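PDB 2DRH: 361aa long hypothetical D-aminopeptidase from Pyrococcus horikoshii, which is of unconfirmed function but probably acts as an aminopeptidase of the DmpA type. Local coordinates for residues A[62-66]-A[92-96]. Numbering follows the deposited sequence.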
ATOM      1  N   ILE A  62      16.994  -8.060  21.151  1.00 24.99           N
ATOM      2  CA  ILE A  62      16.340  -7.725  19.887  1.00 23.75           C
ATOM      3  C   ILE A  62      16.025  -6.237  19.717  1.00 21.12           C
ATOM      4  O   ILE A  62      16.043  -5.721  18.604  1.00 21.44           O
ATOM      5  CB  ILE A  62      15.056  -8.560  19.720  1.00 25.59           C
ATOM      6  CG1 ILE A  62      15.378 -10.030  19.998  1.00 27.46           C
ATOM      7  CG2 ILE A  62      14.521  -8.424  18.303  1.00 23.36           C
ATOM      8  CD1 ILE A  62      14.171 -10.921  20.103  1.00 31.37           C
ATOM      9  N   TYR A  63      15.752  -5.547  20.816  1.00 19.14           N
ATOM     10  CA  TYR A  63      15.456  -4.116  20.754  1.00 20.68           C
ATOM     11  C   TYR A  63      16.693  -3.258  20.440  1.00 21.94           C
ATOM     12  O   TYR A  63      16.638  -2.329  19.620  1.00 19.78           O
ATOM     13  CB  TYR A  63      14.860  -3.657  22.082  1.00 20.83           C
ATOM     14  CG  TYR A  63      14.480  -2.197  22.112  1.00 21.53           C
ATOM     15  CD1 TYR A  63      13.349  -1.734  21.432  1.00 19.96           C
ATOM     16  CD2 TYR A  63      15.238  -1.279  22.831  1.00 20.94           C
ATOM     17  CE1 TYR A  63      12.983  -0.389  21.476  1.00 19.53           C
ATOM     18  CE2 TYR A  63      14.880   0.070  22.883  1.00 23.05           C
ATOM     19  CZ  TYR A  63      13.747   0.506  22.203  1.00 20.98           C
ATOM     20  OH  TYR A  63      13.374   1.828  22.285  1.00 19.79           O
ATOM     21  N   LYS A  64      17.808  -3.555  21.110  1.00 21.69           N
ATOM     22  CA  LYS A  64      19.039  -2.804  20.894  1.00 21.84           C
ATOM     23  C   LYS A  64      19.710  -3.251  19.605  1.00 20.72           C
ATOM     24  O   LYS A  64      20.417  -2.475  18.964  1.00 21.35           O
ATOM     25  CB  LYS A  64      19.983  -2.977  22.093  1.00 24.27           C
ATOM     26  CG  LYS A  64      19.415  -2.395  23.378  1.00 23.66           C
ATOM     27  CD  LYS A  64      19.207  -0.890  23.250  1.00 28.20           C
ATOM     28  CE  LYS A  64      18.422  -0.327  24.431  1.00 30.31           C
ATOM     29  NZ  LYS A  64      19.025  -0.694  25.743  1.00 29.71           N
ATOM     30  N   GLU A  65      19.492  -4.507  19.232  1.00 21.43           N
ATOM     31  CA  GLU A  65      20.045  -5.030  17.991  1.00 22.37           C
ATOM     32  C   GLU A  65      18.897  -5.582  17.169  1.00 21.02           C
ATOM     33  O   GLU A  65      18.522  -6.751  17.285  1.00 19.44           O
ATOM     34  CB  GLU A  65      21.101  -6.108  18.264  1.00 23.52           C
ATOM     35  CG  GLU A  65      22.357  -5.522  18.881  1.00 28.18           C
ATOM     36  CD  GLU A  65      23.541  -6.459  18.822  1.00 31.81           C
ATOM     37  OE1 GLU A  65      23.460  -7.553  19.421  1.00 32.15           O
ATOM     38  OE2 GLU A  65      24.549  -6.089  18.174  1.00 33.83           O
ATOM     39  N   LYS A  66      18.343  -4.707  16.337  1.00 21.14           N
ATOM     40  CA  LYS A  66      17.202  -5.025  15.483  1.00 22.19           C
ATOM     41  C   LYS A  66      17.577  -5.799  14.216  1.00 23.38           C
ATOM     42  O   LYS A  66      18.740  -5.813  13.793  1.00 24.18           O
ATOM     43  CB  LYS A  66      16.507  -3.719  15.088  1.00 19.85           C
ATOM     44  CG  LYS A  66      16.031  -2.869  16.258  1.00 16.82           C
ATOM     45  CD  LYS A  66      16.094  -1.391  15.898  1.00 19.06           C
ATOM     46  CE  LYS A  66      15.086  -0.551  16.659  1.00 17.67           C
ATOM     47  NZ  LYS A  66      15.140  -0.713  18.140  1.00 17.89           N
ATOM     48  N   ILE A  92      12.387  -5.265  13.081  1.00 19.81           N
ATOM     49  CA  ILE A  92      11.702  -5.985  14.154  1.00 18.05           C
ATOM     50  C   ILE A  92      12.613  -5.794  15.364  1.00 20.26           C
ATOM     51  O   ILE A  92      13.820  -6.042  15.276  1.00 18.01           O
ATOM     52  CB  ILE A  92      11.539  -7.486  13.831  1.00 18.06           C
ATOM     53  CG1 ILE A  92      10.380  -7.676  12.842  1.00 15.72           C
ATOM     54  CG2 ILE A  92      11.282  -8.276  15.106  1.00 16.87           C
ATOM     55  CD1 ILE A  92      10.085  -9.120  12.499  1.00 11.01           C
ATOM     56  N   GLU A  93      12.043  -5.345  16.482  1.00 19.02           N
ATOM     57  CA  GLU A  93      12.832  -5.051  17.678  1.00 19.15           C
ATOM     58  C   GLU A  93      12.352  -5.742  18.937  1.00 19.42           C
ATOM     59  O   GLU A  93      12.671  -5.316  20.052  1.00 17.21           O
ATOM     60  CB  GLU A  93      12.844  -3.539  17.918  1.00 21.25           C
ATOM     61  CG  GLU A  93      11.456  -2.905  17.916  1.00 20.50           C
ATOM     62  CD  GLU A  93      11.486  -1.403  18.149  1.00 22.84           C
ATOM     63  OE1 GLU A  93      12.328  -0.711  17.525  1.00 18.70           O
ATOM     64  OE2 GLU A  93      10.656  -0.914  18.943  1.00 23.25           O
ATOM     65  N   THR A  94      11.588  -6.810  18.755  1.00 18.15           N
ATOM     66  CA  THR A  94      11.053  -7.548  19.874  1.00 18.05           C
ATOM     67  C   THR A  94      10.867  -8.982  19.448  1.00 19.38           C
ATOM     68  O   THR A  94      10.853  -9.282  18.254  1.00 19.70           O
ATOM     69  CB  THR A  94       9.653  -7.020  20.276  1.00 19.86           C
ATOM     70  OG1 THR A  94       8.715  -7.333  19.232  1.00 19.38           O
ATOM     71  CG2 THR A  94       9.681  -5.497  20.496  1.00 19.09           C
ATOM     72  N   PRO A  95      10.769  -9.903  20.417  1.00 19.83           N
ATOM     73  CA  PRO A  95      10.561 -11.280  19.980  1.00 20.74           C
ATOM     74  C   PRO A  95       9.154 -11.301  19.372  1.00 21.99           C
ATOM     75  O   PRO A  95       8.329 -10.433  19.678  1.00 21.13           O
ATOM     76  CB  PRO A  95      10.671 -12.089  21.277  1.00 20.19           C
ATOM     77  CG  PRO A  95      10.366 -11.111  22.347  1.00 22.24           C
ATOM     78  CD  PRO A  95      11.017  -9.835  21.866  1.00 20.77           C
ATOM     79  N   ILE A  96       8.892 -12.274  18.506  1.00 22.97           N
ATOM     80  CA  ILE A  96       7.603 -12.385  17.837  1.00 22.52           C
ATOM     81  C   ILE A  96       6.691 -13.303  18.627  1.00 21.56           C
ATOM     82  O   ILE A  96       7.042 -14.438  18.914  1.00 20.88           O
ATOM     83  CB  ILE A  96       7.785 -12.932  16.420  1.00 23.12           C
ATOM     84  CG1 ILE A  96       8.892 -12.144  15.715  1.00 22.10           C
ATOM     85  CG2 ILE A  96       6.464 -12.835  15.650  1.00 22.95           C
ATOM     86  CD1 ILE A  96       9.270 -12.690  14.355  1.00 24.33           C
TER
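I62 and Y63 pack against E93 where two antiparallel strands of the DmpA-type fold, 65-73 and 91-92, give way to loop. The site is a worked example of side chains joining two chain segments beyond the last strand bonds: I92 still bonds V67 through the backbone, whereas between 62-64 and 93-95 no backbone hydrogen bond forms and packing makes the join. The tight part centres on I62. With CG2 anti to the backbone N, this branch presses on the peptide between E93 and T94 (CG2 to T94 N 3.4 Å), while CG1 carries CD1 alongside the P95 ring, 3.8 Å from P95 CD. A CA-H...O contact from E93 CA to I62 O (3.4 Å) adds to the closeness. E93, also buried, runs beside the Y63 ring, the carboxylate turned 75° from it, with OE2 near the ring edge and bonded to N130 N; Y63 OH bonds S128 O. By contrast, K64 and E65 on the partly exposed side point away from 92-96 and find their salt-bridge partners in D121 and R289. K66 NZ meets Y63 O at 2.7 Å, in the carbonyl plane, also bonds H292, and pairs weakly with the less surely placed E93 OE1. With an alanine in place of K66, Y63 O and H292 would probably lose this partner and, less certainly, E93 its countercharge. K66 NZ sits 3.9 Å above the Y63 ring plane, toward its rim.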